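Local coordinates for probable chemoreceptor (Methyl-accepting chemotaxis) transmembrane protein (Rhizobium meliloti, PDB 6D8V) that probably acts as a transmembrane chemotaxis receptor whose sensory domain recognises quaternary ammonium compounds, and is captured here with dimethyl-prolinium bound, at residues I18-I22 against R180-V184; P244-Y250 against V263-R269. All coordinates share one frame. Residue numbers count along the deposited sequence, not the author numbering.

Coming in from the N terminus, the chain first builds the long helix 2-45, and interaction 1 lies about midway along it. The 157 residues between 18-22 and 180-184 finish that helix and include the ligand-binding module with its antiparallel sheet, before the end of helix 174-183 closes the loop against helix 2-45. Interaction 2 comes afterwards, in series and neither enclosing nor crossing the first: it is the hairpin of strands 243-254 and 259-268, at the middle of the second, four-stranded sheet. The two contacts meet through helix 2-45, with Ile18 CG2 4.0 Å from Val263 CG2 and Ala19 CB 4.1 Å from Tyr250 CE2. The long helix thus ties the inter-module connection to the second sheet.

Interaction 1: I18-I22 against R180-V184; sequences IASDI and RLSAV
This helix-to-helix contact sits at the junction of the two modules of what is probably a double-Cache (PDC) sensor, where helix 174-183, leaving the ligand-binding module, packs on the long helix 2-45. Build 18-22 as regular helix (Ile22 N to Ile18 O, 3.0 Å) and 180-183 as the last turn of the other, closed by Val184 N to Arg180 O at 3.0 Å; Val184 then leaves helical geometry at phi/psi -110/114. The segments run in opposite directions, with CA-CA distances of 7.2 Å for Ile18-Val184 and 8.0 Å for Ile22-Arg180. Ile18 and Ile22, both m,m, reach across to Leu181: its CD2 lies 3.6 Å from Ile18 CG2 and 4.2 Å from Ile22 CD1. The same side chains also pack on the four-stranded sheet: Ile18 on Val263, Ile22 on Trp261, Leu181 on Val192 and Leu194. Asp21, chi1 t, points across, its OD1 in a salt bridge with Arg180 NE at 3.4 Å. That oxygen lies over a face of the guanidinium, while Arg180 also makes a cation-pi contact with Phe67. With no N-H pointing at the oxygen, the pair is held by charge alone, beside the apolar contacts of Ile18 and Ile22 with Leu181.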
loop_
_atom_site.group_PDB
_atom_site.type_symbol
_atom_site.label_atom_id
_atom_site.label_comp_id
_atom_site.label_asym_id
_atom_site.label_seq_id
_atom_site.Cartn_x
_atom_site.Cartn_y
_atom_site.Cartn_z
ATOM N N ILE A 18 3.959 11.070 12.722
ATOM C CA ILE A 18 4.011 10.541 11.360
ATOM C C ILE A 18 3.116 9.324 11.229
ATOM O O ILE A 18 2.444 9.136 10.207
ATOM C CB ILE A 18 5.459 10.192 10.965
ATOM C CG1 ILE A 18 6.357 11.446 10.945
ATOM C CG2 ILE A 18 5.485 9.411 9.637
ATOM C CD1 ILE A 18 5.801 12.597 10.128
ATOM N N ALA A 19 3.105 8.470 12.260
ATOM C CA ALA A 19 2.364 7.218 12.187
ATOM C C ALA A 19 0.862 7.462 12.120
ATOM O O ALA A 19 0.146 6.774 11.382
ATOM C CB ALA A 19 2.718 6.330 13.383
ATOM N N SER A 20 0.354 8.431 12.882
ATOM C CA SER A 20 -1.089 8.657 12.849
ATOM C C SER A 20 -1.524 9.246 11.512
ATOM O O SER A 20 -2.655 9.014 11.069
ATOM C CB SER A 20 -1.523 9.560 13.997
ATOM O OG SER A 20 -1.252 10.908 13.700
ATOM N N ASP A 21 -0.640 10.000 10.855
ATOM C CA ASP A 21 -0.949 10.496 9.522
ATOM C C ASP A 21 -0.966 9.365 8.502
ATOM O O ASP A 21 -1.926 9.242 7.733
ATOM C CB ASP A 21 0.045 11.580 9.119
ATOM C CG ASP A 21 -0.386 12.319 7.876
ATOM O OD1 ASP A 21 -0.433 11.694 6.797
ATOM O OD2 ASP A 21 -0.705 13.520 7.982
ATOM N N ILE A 22 0.074 8.524 8.482
ATOM C CA ILE A 22 0.073 7.387 7.568
ATOM C C ILE A 22 -1.090 6.455 7.892
ATOM O O ILE A 22 -1.850 6.041 7.008
ATOM C CB ILE A 22 1.423 6.647 7.615
ATOM C CG1 ILE A 22 2.550 7.575 7.173
ATOM C CG2 ILE A 22 1.397 5.439 6.693
ATOM C CD1 ILE A 22 2.329 8.146 5.805
ATOM N N ARG A 180 4.251 12.210 1.339
ATOM C CA ARG A 180 3.666 12.522 2.640
ATOM C C ARG A 180 4.741 12.700 3.704
ATOM O O ARG A 180 4.625 13.574 4.570
ATOM C CB ARG A 180 2.682 11.430 3.060
ATOM C CG ARG A 180 1.545 11.211 2.073
ATOM C CD ARG A 180 0.199 11.087 2.765
ATOM N NE ARG A 180 -0.214 12.312 3.437
ATOM C CZ ARG A 180 -1.472 12.593 3.749
ATOM N NH1 ARG A 180 -2.429 11.733 3.438
ATOM N NH2 ARG A 180 -1.773 13.731 4.363
ATOM N N LEU A 181 5.795 11.885 3.657
ATOM C CA LEU A 181 6.856 12.011 4.646
ATOM C C LEU A 181 7.634 13.308 4.508
ATOM O O LEU A 181 8.417 13.639 5.404
ATOM C CB LEU A 181 7.814 10.829 4.551
ATOM C CG LEU A 181 7.187 9.482 4.894
ATOM C CD1 LEU A 181 8.277 8.449 5.101
ATOM C CD2 LEU A 181 6.304 9.596 6.126
ATOM N N SER A 182 7.462 14.031 3.407
ATOM C CA SER A 182 7.965 15.390 3.303
ATOM C C SER A 182 6.878 16.443 3.452
ATOM O O SER A 182 7.204 17.607 3.700
ATOM C CB SER A 182 8.689 15.587 1.969
ATOM O OG SER A 182 10.036 15.137 2.065
ATOM N N ALA A 183 5.627 16.122 3.244
ATOM C CA ALA A 183 4.583 17.081 3.562
ATOM C C ALA A 183 4.435 17.345 5.054
ATOM O O ALA A 183 4.150 18.441 5.466
ATOM C CB ALA A 183 3.275 16.702 2.941
ATOM N N VAL A 184 4.663 16.325 5.863
ATOM C CA VAL A 184 4.752 16.477 7.294
ATOM C C VAL A 184 6.225 16.254 7.633
ATOM O O VAL A 184 6.767 15.188 7.454
ATOM C CB VAL A 184 3.788 15.504 7.996
ATOM C CG1 VAL A 184 2.504 15.362 7.215
ATOM C CG2 VAL A 184 4.373 14.141 8.147
#

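Interaction 2: P244-Y250 against V263-R269; sequences PFDRVVY and VLVDVPR
Pair 244-250 with 263-268 as extended antiparallel strands, axes 4.5 Å apart at their closest and 154° between directions. Asp246-Val267, Val248-Val265 and Tyr250-Val263 are the hydrogen-bonded pairs; Val248 N to Val265 O is 3.0 Å and Val265 N to Val248 O 2.9 Å, and Arg269 N also donates to Pro244 O at 3.0 Å. On the face carrying Val248, Tyr250, Val263 and Val265, Val248 CB fits 3.4 Å from Val265 CG1, and both valines pack on Ala11 of helix 2-45, whose short side chain lets the helix come close to them; Val248 also touches Phe8. Tyr250, chi1 t, keeps its CB 4.1 Å from Val263 CB but swings its ring away, against Ala15. This hairpin forms the two central strands of the four-stranded sheet of the second, probably Cache-like, module, with 191-195 and 232-239 flanking it. Across the sheet, Phe245 (chi1 p) lays a ring face over Asp266 CB, and Val249 CG1 meets Leu264 CD2 at 3.6 Å. Between these two bumps Arg247, chi1 t, folds back so that NH1 reaches Asp266 OD2 at 2.7 Å in a salt bridge. Near the C terminus Arg269 curls over the other face, its NH2 in a salt bridge with Asp246 OD1 at 2.6 Å.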
loop_
_atom_site.group_PDB
_atom_site.type_symbol
_atom_site.label_atom_id
_atom_site.label_comp_id
_atom_site.label_asym_id
_atom_site.label_seq_id
_atom_site.Cartn_x
_atom_site.Cartn_y
_atom_site.Cartn_z
ATOM N N PRO A 244 27.340 11.316 11.727
ATOM C CA PRO A 244 26.716 10.066 12.118
ATOM C C PRO A 244 25.503 10.401 12.906
ATOM O O PRO A 244 25.338 11.509 13.360
ATOM C CB PRO A 244 27.782 9.386 12.956
ATOM C CG PRO A 244 28.735 10.450 13.360
ATOM C CD PRO A 244 28.132 11.744 12.967
ATOM N N PHE A 245 24.608 9.451 13.002
ATOM C CA PHE A 245 23.311 9.733 13.536
ATOM C C PHE A 245 22.732 8.529 14.167
ATOM O O PHE A 245 23.313 7.467 14.163
ATOM C CB PHE A 245 22.379 10.254 12.466
ATOM C CG PHE A 245 22.249 9.366 11.282
ATOM C CD1 PHE A 245 22.018 9.899 10.067
ATOM C CD2 PHE A 245 22.335 8.019 11.395
ATOM C CE1 PHE A 245 21.900 9.090 8.979
ATOM C CE2 PHE A 245 22.202 7.207 10.335
ATOM C CZ PHE A 245 21.995 7.735 9.126
ATOM N N ASP A 246 21.569 8.737 14.733
ATOM C CA ASP A 246 20.835 7.657 15.374
ATOM C C ASP A 246 19.616 7.295 14.534
ATOM O O ASP A 246 18.997 8.157 13.902
ATOM C CB ASP A 246 20.381 8.062 16.781
ATOM C CG ASP A 246 21.538 8.376 17.708
ATOM O OD1 ASP A 246 22.394 7.490 17.918
ATOM O OD2 ASP A 246 21.589 9.511 18.227
ATOM N N ARG A 247 19.261 6.012 14.540
ATOM C CA ARG A 247 18.084 5.519 13.831
ATOM C C ARG A 247 17.079 5.044 14.867
ATOM O O ARG A 247 17.339 4.077 15.587
ATOM C CB ARG A 247 18.445 4.391 12.868
ATOM C CG ARG A 247 17.273 3.864 12.057
ATOM C CD ARG A 247 17.336 4.301 10.601
ATOM N NE ARG A 247 18.292 3.507 9.824
ATOM C CZ ARG A 247 18.835 3.900 8.679
ATOM N NH1 ARG A 247 18.528 5.085 8.170
ATOM N NH2 ARG A 247 19.691 3.112 8.050
ATOM N N VAL A 248 15.940 5.724 14.953
ATOM C CA VAL A 248 14.844 5.298 15.812
ATOM C C VAL A 248 13.801 4.603 14.949
ATOM O O VAL A 248 13.383 5.137 13.913
ATOM C CB VAL A 248 14.225 6.486 16.571
ATOM C CG1 VAL A 248 12.979 6.038 17.297
ATOM C CG2 VAL A 248 15.220 7.060 17.552
ATOM N N VAL A 249 13.380 3.417 15.374
ATOM C CA VAL A 249 12.362 2.646 14.673
ATOM C C VAL A 249 11.086 2.672 15.501
ATOM O O VAL A 249 11.124 2.516 16.727
ATOM C CB VAL A 249 12.838 1.204 14.405
ATOM C CG1 VAL A 249 14.280 1.213 13.946
ATOM C CG2 VAL A 249 12.700 0.367 15.647
ATOM N N TYR A 250 9.954 2.885 14.832
ATOM C CA TYR A 250 8.677 3.111 15.509
ATOM C C TYR A 250 7.599 2.304 14.798
ATOM O O TYR A 250 7.034 2.745 13.787
ATOM C CB TYR A 250 8.335 4.603 15.532
ATOM C CG TYR A 250 7.197 5.009 16.435
ATOM C CD1 TYR A 250 7.424 5.327 17.775
ATOM C CD2 TYR A 250 5.898 5.118 15.944
ATOM C CE1 TYR A 250 6.387 5.719 18.602
ATOM C CE2 TYR A 250 4.855 5.510 16.763
ATOM C CZ TYR A 250 5.098 5.808 18.090
ATOM O OH TYR A 250 4.047 6.198 18.906
ATOM N N VAL A 263 8.040 3.401 11.181
ATOM C CA VAL A 263 8.611 4.706 10.910
ATOM C C VAL A 263 10.064 4.652 11.352
ATOM O O VAL A 263 10.379 4.140 12.432
ATOM C CB VAL A 263 7.836 5.811 11.649
ATOM C CG1 VAL A 263 8.489 7.153 11.444
ATOM C CG2 VAL A 263 6.395 5.849 11.170
ATOM N N LEU A 264 10.952 5.121 10.496
ATOM C CA LEU A 264 12.347 5.314 10.848
ATOM C C LEU A 264 12.598 6.807 10.866
ATOM O O LEU A 264 12.266 7.512 9.907
ATOM C CB LEU A 264 13.292 4.648 9.847
ATOM C CG LEU A 264 13.082 3.186 9.482
ATOM C CD1 LEU A 264 14.174 2.770 8.513
ATOM C CD2 LEU A 264 13.094 2.316 10.725
ATOM N N VAL A 265 13.183 7.288 11.944
ATOM C CA VAL A 265 13.471 8.702 12.092
ATOM C C VAL A 265 14.959 8.813 12.382
ATOM O O VAL A 265 15.456 8.234 13.357
ATOM C CB VAL A 265 12.599 9.348 13.184
ATOM C CG1 VAL A 265 12.432 8.383 14.353
ATOM C CG2 VAL A 265 13.167 10.692 13.614
ATOM N N ASP A 266 15.671 9.505 11.502
ATOM C CA ASP A 266 17.116 9.613 11.575
ATOM C C ASP A 266 17.465 10.985 12.127
ATOM O O ASP A 266 17.040 12.007 11.575
ATOM C CB ASP A 266 17.742 9.399 10.195
ATOM C CG ASP A 266 17.692 7.936 9.741
ATOM O OD1 ASP A 266 17.355 7.060 10.565
ATOM O OD2 ASP A 266 17.998 7.654 8.562
ATOM N N VAL A 267 18.214 10.999 13.226
ATOM C CA VAL A 267 18.597 12.235 13.895
ATOM C C VAL A 267 20.119 12.307 13.918
ATOM O O VAL A 267 20.770 11.420 14.471
ATOM C CB VAL A 267 18.025 12.326 15.321
ATOM C CG1 VAL A 267 18.244 13.717 15.898
ATOM C CG2 VAL A 267 16.532 11.976 15.316
ATOM N N PRO A 268 20.727 13.316 13.299
ATOM C CA PRO A 268 22.188 13.423 13.312
ATOM C C PRO A 268 22.715 14.013 14.613
ATOM O O PRO A 268 22.061 14.820 15.280
ATOM C CB PRO A 268 22.477 14.356 12.130
ATOM C CG PRO A 268 21.242 15.198 12.014
ATOM C CD PRO A 268 20.089 14.363 12.482
ATOM N N ARG A 269 23.922 13.581 14.964
ATOM C CA ARG A 269 24.634 14.067 16.144
ATOM C C ARG A 269 25.068 15.524 16.001
ATOM O O ARG A 269 26.207 15.870 16.322
ATOM C CB ARG A 269 25.857 13.192 16.404
ATOM C CG ARG A 269 25.551 11.718 16.322
ATOM C CD ARG A 269 24.716 11.287 17.507
ATOM N NE ARG A 269 25.524 10.567 18.481
ATOM C CZ ARG A 269 25.548 9.243 18.589
ATOM N NH1 ARG A 269 26.321 8.657 19.497
ATOM N NH2 ARG A 269 24.791 8.501 17.790
#